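Local coordinates for protein papain-like protease (Human betacoronavirus 2c EMC/2012, PDB 4RNA) that probably cleaves peptide bonds of the viral polyprotein as a papain-like cysteine protease of the MERS coronavirus, at residues V103-L108 with V118-D123; A267-Q272 with Y281-L286. One frame throughout, in Å; residues are numbered along the deposited sequence. Where two conformers were deposited one is given.

Interaction 1 (V103-L108 with V118-D123); sequences VRSLKL and VIMTLD
D123 OD2 is approached from two directions: R104 NH2 makes a salt bridge to it at 3.0 Å, and a water donates to it while also donating to R104 O, 2.6 Å from the water oxygen. The contact sets a short strand of the papain-like fold, 105-106, and the loop before it against helix 115-122. That helix starts just after C113, a cysteine found with an extra sulfur; papain-like proteases usually carry their nucleophile at this point. The R104 chain is bent at chi3 (-57°), which turns NE out of the line of the chain, and NH2 ends at the carboxylate. The guanidinium and carboxylate planes stand 76° apart, and OD1 lies in the guanidinium plane, at its edge. A second conformer of R104 was modelled, so this bridge is less certain than its length suggests. The carboxylate has another partner in any case, since OD1 is hydrogen-bonded to H142 NE2. D123 thus links the loop before the strand, a water and H142 of helix 133-143. Beside this polar group, M120 provides the apolar half, and a long unbranched thioether suits a seat between valine, serine and a carbonyl. Its CG lies 3.5 Å from R104 O, while SD meets S105 OG at the same separation. The serine hydroxyl has its polar bond elsewhere, with N116 OD1. The turn at chi3 (73°) swings the methyl of M120 toward V103; the two side chains cross at about a right angle, with CE 3.5 Å from V103 CG1.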
ATOM      1  N   VAL A 103      23.989 -11.840 -14.251  1.00 31.17           N
ATOM      2  CA  VAL A 103      22.846 -11.787 -13.389  1.00 33.47           C
ATOM      3  C   VAL A 103      22.917 -10.480 -12.618  1.00 32.56           C
ATOM      4  O   VAL A 103      23.905 -10.290 -11.891  1.00 30.75           O
ATOM      5  CB  VAL A 103      22.808 -13.035 -12.444  1.00 34.11           C
ATOM      6  CG1 VAL A 103      21.788 -12.824 -11.325  1.00 33.21           C
ATOM      7  CG2 VAL A 103      22.557 -14.339 -13.254  1.00 34.36           C
ATOM      8  N   ARG A 104      21.861  -9.656 -12.721  1.00 29.11           N
ATOM      9  CA  ARG A 104      21.701  -8.338 -12.037  0.51 35.27           C
ATOM     10  C   ARG A 104      21.208  -8.471 -10.609  1.00 35.48           C
ATOM     11  O   ARG A 104      20.153  -9.091 -10.355  1.00 33.12           O
ATOM     12  CB  ARG A 104      20.657  -7.433 -12.725  0.51 38.28           C
ATOM     13  CG  ARG A 104      21.027  -6.835 -14.066  0.51 45.79           C
ATOM     14  CD  ARG A 104      19.965  -5.848 -14.563  0.51 49.64           C
ATOM     15  NE  ARG A 104      18.626  -6.439 -14.660  0.51 46.83           N
ATOM     16  CZ  ARG A 104      18.239  -7.291 -15.600  0.51 47.67           C
ATOM     17  NH1 ARG A 104      19.075  -7.682 -16.557  0.51 51.08           N
ATOM     18  NH2 ARG A 104      17.002  -7.745 -15.589  0.51 44.92           N
ATOM     19  N   SER A 105      21.929  -7.866  -9.670  1.00 31.43           N
ATOM     20  CA  SER A 105      21.519  -7.881  -8.275  1.00 34.65           C
ATOM     21  C   SER A 105      21.693  -6.452  -7.693  1.00 38.04           C
ATOM     22  O   SER A 105      22.591  -5.719  -8.096  1.00 38.85           O
ATOM     23  CB  SER A 105      22.455  -8.807  -7.522  1.00 39.04           C
ATOM     24  OG  SER A 105      21.962  -9.075  -6.245  1.00 44.27           O
ATOM     25  N   LEU A 106      20.874  -6.105  -6.715  1.00 35.63           N
ATOM     26  CA  LEU A 106      20.847  -4.775  -6.091  1.00 34.46           C
ATOM     27  C   LEU A 106      21.767  -4.809  -4.865  1.00 33.93           C
ATOM     28  O   LEU A 106      21.595  -5.647  -4.011  1.00 39.28           O
ATOM     29  CB  LEU A 106      19.421  -4.491  -5.642  1.00 33.50           C
ATOM     30  CG  LEU A 106      19.250  -3.196  -4.865  1.00 35.66           C
ATOM     31  CD1 LEU A 106      19.776  -2.031  -5.672  1.00 37.24           C
ATOM     32  CD2 LEU A 106      17.798  -3.022  -4.379  1.00 32.80           C
ATOM     33  N   LYS A 107      22.747  -3.924  -4.793  1.00 37.88           N
ATOM     34  CA  LYS A 107      23.642  -3.938  -3.621  1.00 44.81           C
ATOM     35  C   LYS A 107      22.864  -3.533  -2.353  1.00 45.59           C
ATOM     36  O   LYS A 107      21.937  -2.701  -2.441  1.00 43.35           O
ATOM     37  CB  LYS A 107      24.823  -2.990  -3.847  1.00 45.29           C
ATOM     38  CG  LYS A 107      25.976  -3.614  -4.616  1.00 54.55           C
ATOM     39  CD  LYS A 107      27.125  -2.620  -4.848  1.00 55.64           C
ATOM     40  CE  LYS A 107      27.453  -1.795  -3.620  1.00 62.97           C
ATOM     41  NZ  LYS A 107      27.811  -2.651  -2.456  1.00 74.17           N
ATOM     42  N   LEU A 108      23.236  -4.106  -1.194  1.00 40.90           N
ATOM     43  CA  LEU A 108      22.630  -3.746   0.104  1.00 44.89           C
ATOM     44  C   LEU A 108      22.845  -2.284   0.495  1.00 50.86           C
ATOM     45  O   LEU A 108      23.977  -1.785   0.617  1.00 52.99           O
ATOM     46  CB  LEU A 108      23.148  -4.630   1.265  1.00 42.08           C
ATOM     47  CG  LEU A 108      22.404  -4.477   2.604  1.00 46.12           C
ATOM     48  CD1 LEU A 108      20.929  -4.860   2.472  1.00 40.13           C
ATOM     49  CD2 LEU A 108      23.060  -5.332   3.691  1.00 46.47           C
ATOM     50  N   VAL A 118      12.709  -9.140  -4.552  1.00 25.79           N
ATOM     51  CA  VAL A 118      11.623  -8.894  -5.493  1.00 22.99           C
ATOM     52  C   VAL A 118      12.102  -8.767  -6.947  1.00 26.38           C
ATOM     53  O   VAL A 118      11.518  -9.377  -7.848  1.00 26.04           O
ATOM     54  CB  VAL A 118      10.885  -7.572  -5.119  1.00 28.63           C
ATOM     55  CG1 VAL A 118       9.968  -7.122  -6.265  1.00 29.26           C
ATOM     56  CG2 VAL A 118      10.090  -7.776  -3.854  1.00 32.20           C
ATOM     57  N   ILE A 119      13.114  -7.931  -7.188  1.00 25.16           N
ATOM     58  CA  ILE A 119      13.550  -7.634  -8.563  1.00 30.67           C
ATOM     59  C   ILE A 119      14.188  -8.872  -9.265  1.00 25.54           C
ATOM     60  O   ILE A 119      13.866  -9.209 -10.412  1.00 24.21           O
ATOM     61  CB  ILE A 119      14.538  -6.403  -8.561  1.00 26.02           C
ATOM     62  CG1 ILE A 119      13.773  -5.100  -8.224  1.00 32.86           C
ATOM     63  CG2 ILE A 119      15.262  -6.223  -9.897  1.00 30.08           C
ATOM     64  CD1 ILE A 119      14.706  -4.097  -7.579  1.00 42.09           C
ATOM     65  N   MET A 120      15.019  -9.598  -8.551  1.00 25.75           N
ATOM     66  CA  MET A 120      15.630 -10.846  -9.090  1.00 23.41           C
ATOM     67  C   MET A 120      14.624 -11.928  -9.359  1.00 25.83           C
ATOM     68  O   MET A 120      14.865 -12.702 -10.255  1.00 27.08           O
ATOM     69  CB  MET A 120      16.673 -11.395  -8.103  1.00 26.46           C
ATOM     70  CG  MET A 120      17.817 -10.422  -8.043  1.00 28.15           C
ATOM     71  SD  MET A 120      19.284 -11.105  -7.212  1.00 31.98           S
ATOM     72  CE  MET A 120      19.802 -12.230  -8.503  1.00 31.31           C
ATOM     73  N   THR A 121      13.493 -11.940  -8.618  1.00 24.39           N
ATOM     74  CA  THR A 121      12.445 -12.905  -8.869  1.00 26.55           C
ATOM     75  C   THR A 121      11.671 -12.447 -10.117  1.00 25.28           C
ATOM     76  O   THR A 121      11.415 -13.281 -11.049  1.00 25.01           O
ATOM     77  CB  THR A 121      11.469 -13.044  -7.680  1.00 28.11           C
ATOM     78  OG1 THR A 121      12.139 -13.539  -6.548  1.00 28.07           O
ATOM     79  CG2 THR A 121      10.301 -14.052  -8.012  1.00 26.78           C
ATOM     80  N   LEU A 122      11.326 -11.146 -10.185  1.00 26.64           N
ATOM     81  CA  LEU A 122      10.537 -10.659 -11.380  1.00 24.31           C
ATOM     82  C   LEU A 122      11.358 -10.812 -12.646  1.00 27.00           C
ATOM     83  O   LEU A 122      10.854 -11.038 -13.715  1.00 25.59           O
ATOM     84  CB  LEU A 122      10.176  -9.135 -11.261  1.00 25.56           C
ATOM     85  CG  LEU A 122       9.172  -8.746 -10.158  1.00 28.04           C
ATOM     86  CD1 LEU A 122       9.207  -7.210 -10.024  1.00 32.06           C
ATOM     87  CD2 LEU A 122       7.777  -9.294 -10.585  1.00 25.95           C
ATOM     88  N   ASP A 123      12.666 -10.659 -12.548  1.00 21.76           N
ATOM     89  CA  ASP A 123      13.546 -10.864 -13.696  1.00 26.65           C
ATOM     90  C   ASP A 123      13.499 -12.282 -14.340  1.00 31.44           C
ATOM     91  O   ASP A 123      13.949 -12.434 -15.485  1.00 30.06           O
ATOM     92  CB  ASP A 123      15.008 -10.517 -13.336  1.00 27.37           C
ATOM     93  CG  ASP A 123      15.291  -8.970 -13.363  1.00 32.47           C
ATOM     94  OD1 ASP A 123      14.490  -8.220 -13.952  1.00 37.46           O
ATOM     95  OD2 ASP A 123      16.350  -8.543 -12.780  1.00 31.77           O
TER
HETATM   96  O   HOH W   1      18.386 -10.458 -11.775  1.00 35.93           O

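Interaction 2 (A267-Q272 with Y281-L286); sequences AFNVFQ and YVHARL
F268 and A284 pair in an antiparallel beta hairpin, their backbones joined by F268 N to A284 O at 3.0 Å and A284 N to F268 O at 2.8 Å; V270 and V282 repeat this two-bond pattern. On the face carrying F268, V270, V282 and A284, one face of the F268 ring covers A284 CB, offset toward the rim, 3.7 Å from the ring centroid. Its chi1 of 58° sets CG between N and the carbonyl carbon, and a methyl is small enough to sit beneath the ring. On the other face, with A267, N269, F271, Y281, H283 and R285, polar and aromatic groups meet. H283 ND1 donates to N269 OD1 at 2.8 Å, in the ring plane, while NE2 accepts from R285 NE at 2.9 Å with a nearly straight 170° angle, consistent with a neutral imidazole protonated on ND1; R285 NH2 is hydrogen-bonded to M120 O of helix 115-122. Further along, F271 turns an edge into the face of Y281, CD1 standing 3.5 Å above the centre of the phenol ring with planes 54° apart. Looser contacts lie at the partly exposed ends: Q272 lays its amide across V282 CG2, and L286 CD2 comes to the edge of the F268 ring, 3.8 Å from CE1. Strand 304-315 pairs with 267-272, strand 290-294 pairs with 280-287 and packs I291 on F268 and A284, and helix 115-122 covers N269, Y281 and H283.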
ATOM      1  N   ALA A 267      14.301 -21.157  -8.764  1.00 30.85           N
ATOM      2  CA  ALA A 267      14.749 -20.103  -7.872  1.00 29.85           C
ATOM      3  C   ALA A 267      13.851 -20.020  -6.642  1.00 30.66           C
ATOM      4  O   ALA A 267      12.751 -20.513  -6.658  1.00 28.40           O
ATOM      5  CB  ALA A 267      14.777 -18.707  -8.541  1.00 28.55           C
ATOM      6  N   PHE A 268      14.351 -19.424  -5.554  1.00 23.85           N
ATOM      7  CA  PHE A 268      13.527 -19.246  -4.367  1.00 29.49           C
ATOM      8  C   PHE A 268      14.060 -18.123  -3.523  1.00 32.80           C
ATOM      9  O   PHE A 268      15.258 -17.804  -3.602  1.00 33.44           O
ATOM     10  CB  PHE A 268      13.404 -20.568  -3.544  1.00 29.49           C
ATOM     11  CG  PHE A 268      14.733 -21.135  -3.086  1.00 31.01           C
ATOM     12  CD1 PHE A 268      15.481 -21.953  -3.926  1.00 30.15           C
ATOM     13  CD2 PHE A 268      15.221 -20.805  -1.859  1.00 29.37           C
ATOM     14  CE1 PHE A 268      16.694 -22.495  -3.547  1.00 33.57           C
ATOM     15  CE2 PHE A 268      16.439 -21.350  -1.444  1.00 33.14           C
ATOM     16  CZ  PHE A 268      17.173 -22.192  -2.283  1.00 33.28           C
ATOM     17  N   ASN A 269      13.204 -17.513  -2.693  1.00 27.92           N
ATOM     18  CA  ASN A 269      13.755 -16.570  -1.707  1.00 27.07           C
ATOM     19  C   ASN A 269      13.847 -17.100  -0.327  1.00 27.86           C
ATOM     20  O   ASN A 269      13.146 -18.048   0.054  1.00 29.58           O
ATOM     21  CB  ASN A 269      12.946 -15.256  -1.683  1.00 27.60           C
ATOM     22  CG  ASN A 269      12.986 -14.559  -3.047  1.00 35.02           C
ATOM     23  OD1 ASN A 269      14.056 -14.458  -3.639  1.00 32.65           O
ATOM     24  ND2 ASN A 269      11.822 -14.063  -3.537  1.00 28.84           N
ATOM     25  N   VAL A 270      14.719 -16.475   0.463  1.00 29.48           N
ATOM     26  CA  VAL A 270      14.922 -16.995   1.803  1.00 31.11           C
ATOM     27  C   VAL A 270      14.835 -15.769   2.702  1.00 29.04           C
ATOM     28  O   VAL A 270      15.275 -14.675   2.303  1.00 31.92           O
ATOM     29  CB  VAL A 270      16.336 -17.669   1.932  1.00 36.73           C
ATOM     30  CG1 VAL A 270      16.752 -17.791   3.364  1.00 35.48           C
ATOM     31  CG2 VAL A 270      16.353 -19.035   1.256  1.00 35.38           C
ATOM     32  N   PHE A 271      14.201 -15.906   3.873  1.00 31.75           N
ATOM     33  CA  PHE A 271      14.268 -14.844   4.869  1.00 39.90           C
ATOM     34  C   PHE A 271      15.035 -15.369   6.069  1.00 42.64           C
ATOM     35  O   PHE A 271      14.692 -16.429   6.587  1.00 45.90           O
ATOM     36  CB  PHE A 271      12.860 -14.395   5.252  1.00 44.15           C
ATOM     37  CG  PHE A 271      12.803 -13.261   6.274  1.00 47.73           C
ATOM     38  CD1 PHE A 271      13.130 -11.945   5.921  1.00 50.22           C
ATOM     39  CD2 PHE A 271      12.391 -13.505   7.561  1.00 50.38           C
ATOM     40  CE1 PHE A 271      13.054 -10.917   6.851  1.00 50.81           C
ATOM     41  CE2 PHE A 271      12.323 -12.474   8.495  1.00 52.02           C
ATOM     42  CZ  PHE A 271      12.636 -11.184   8.133  1.00 47.51           C
ATOM     43  N   GLN A 272      16.036 -14.604   6.515  1.00 51.22           N
ATOM     44  CA  GLN A 272      16.980 -14.964   7.597  1.00 56.33           C
ATOM     45  C   GLN A 272      16.778 -14.133   8.844  1.00 62.95           C
ATOM     46  O   GLN A 272      16.772 -12.895   8.767  1.00 54.37           O
ATOM     47  CB  GLN A 272      18.430 -14.753   7.137  1.00 63.45           C
ATOM     48  CG  GLN A 272      18.959 -15.839   6.201  1.00 63.80           C
ATOM     49  CD  GLN A 272      20.236 -15.457   5.442  1.00 65.89           C
ATOM     50  OE1 GLN A 272      20.739 -14.330   5.526  1.00 62.50           O
ATOM     51  NE2 GLN A 272      20.761 -16.417   4.681  1.00 57.22           N
ATOM     52  N   TYR A 281      16.732 -10.711   3.581  1.00 37.39           N
ATOM     53  CA  TYR A 281      16.272 -11.530   2.457  1.00 35.47           C
ATOM     54  C   TYR A 281      17.450 -11.930   1.596  1.00 33.49           C
ATOM     55  O   TYR A 281      18.349 -11.126   1.392  1.00 38.94           O
ATOM     56  CB  TYR A 281      15.242 -10.786   1.559  1.00 35.44           C
ATOM     57  CG  TYR A 281      13.854 -10.689   2.167  1.00 38.28           C
ATOM     58  CD1 TYR A 281      12.910 -11.694   1.948  1.00 38.66           C
ATOM     59  CD2 TYR A 281      13.485  -9.596   2.929  1.00 34.11           C
ATOM     60  CE1 TYR A 281      11.620 -11.609   2.463  1.00 43.06           C
ATOM     61  CE2 TYR A 281      12.215  -9.501   3.474  1.00 38.85           C
ATOM     62  CZ  TYR A 281      11.286 -10.514   3.234  1.00 42.84           C
ATOM     63  OH  TYR A 281      10.008 -10.460   3.759  1.00 47.03           O
ATOM     64  N   VAL A 282      17.414 -13.146   1.049  1.00 39.29           N
ATOM     65  CA  VAL A 282      18.417 -13.608   0.125  1.00 36.60           C
ATOM     66  C   VAL A 282      17.708 -14.271  -1.047  1.00 32.17           C
ATOM     67  O   VAL A 282      16.725 -15.035  -0.878  1.00 36.87           O
ATOM     68  CB  VAL A 282      19.375 -14.595   0.855  1.00 41.52           C
ATOM     69  CG1 VAL A 282      20.493 -15.108  -0.066  1.00 41.97           C
ATOM     70  CG2 VAL A 282      19.968 -13.921   2.087  1.00 46.25           C
ATOM     71  N   HIS A 283      18.187 -13.998  -2.261  1.00 28.59           N
ATOM     72  CA  HIS A 283      17.568 -14.576  -3.449  1.00 25.93           C
ATOM     73  C   HIS A 283      18.459 -15.715  -3.924  1.00 29.98           C
ATOM     74  O   HIS A 283      19.677 -15.531  -4.007  1.00 32.05           O
ATOM     75  CB  HIS A 283      17.434 -13.545  -4.564  1.00 25.47           C
ATOM     76  CG  HIS A 283      16.846 -14.123  -5.860  1.00 24.99           C
ATOM     77  ND1 HIS A 283      15.577 -14.384  -5.975  1.00 26.46           N
ATOM     78  CD2 HIS A 283      17.444 -14.484  -7.063  1.00 23.98           C
ATOM     79  CE1 HIS A 283      15.283 -14.872  -7.197  1.00 26.07           C
ATOM     80  NE2 HIS A 283      16.434 -14.945  -7.890  1.00 29.59           N
ATOM     81  N   ALA A 284      17.866 -16.871  -4.258  1.00 27.48           N
ATOM     82  CA  ALA A 284      18.661 -18.032  -4.638  1.00 31.61           C
ATOM     83  C   ALA A 284      18.248 -18.482  -6.029  1.00 31.94           C
ATOM     84  O   ALA A 284      17.034 -18.465  -6.406  1.00 33.37           O
ATOM     85  CB  ALA A 284      18.525 -19.183  -3.616  1.00 27.41           C
ATOM     86  N   ARG A 285      19.243 -18.850  -6.830  1.00 29.00           N
ATOM     87  CA  ARG A 285      18.935 -19.458  -8.156  1.00 35.59           C
ATOM     88  C   ARG A 285      19.626 -20.801  -8.332  1.00 34.25           C
ATOM     89  O   ARG A 285      20.679 -21.012  -7.737  1.00 35.89           O
ATOM     90  CB  ARG A 285      19.396 -18.549  -9.284  1.00 38.19           C
ATOM     91  CG  ARG A 285      18.931 -17.119  -9.090  1.00 38.24           C
ATOM     92  CD  ARG A 285      18.627 -16.595 -10.420  1.00 33.98           C
ATOM     93  NE  ARG A 285      17.938 -15.316 -10.352  1.00 32.74           N
ATOM     94  CZ  ARG A 285      18.030 -14.443 -11.348  1.00 36.54           C
ATOM     95  NH1 ARG A 285      18.824 -14.739 -12.374  1.00 35.61           N
ATOM     96  NH2 ARG A 285      17.386 -13.278 -11.307  1.00 29.40           N
ATOM     97  N   LEU A 286      19.018 -21.680  -9.122  1.00 33.15           N
ATOM     98  CA  LEU A 286      19.592 -22.988  -9.395  1.00 36.56           C
ATOM     99  C   LEU A 286      20.205 -23.017 -10.766  1.00 39.86           C
ATOM    100  O   LEU A 286      19.497 -22.989 -11.795  1.00 36.19           O
ATOM    101  CB  LEU A 286      18.525 -24.070  -9.364  1.00 38.08           C
ATOM    102  CG  LEU A 286      17.730 -24.351  -8.056  1.00 47.32           C
ATOM    103  CD1 LEU A 286      17.540 -25.847  -7.932  1.00 38.60           C
ATOM    104  CD2 LEU A 286      18.286 -23.775  -6.763  1.00 42.57           C
TER

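How the interactions relate
Interaction 1 is complete in sequence well before the hairpin of interaction 2 begins, yet their centres lie only 11 Å apart and helix 115-122 bears directly on the hairpin. Two probable hydrogen bonds join them: R285 NH2 with M120 O at 2.8 Å, and N269 ND2 with T121 OG1 at 3.1 Å. Between these, M120 CB packs 3.3 Å from H283 CD2, so one methionine touches both segment 103-108 and the sheet. In papain-like proteases the nucleophilic cysteine comes from the helix side and the histidine from the sheet; C113 before the helix and H280 at the start of strand 280-287 are consistent with that division.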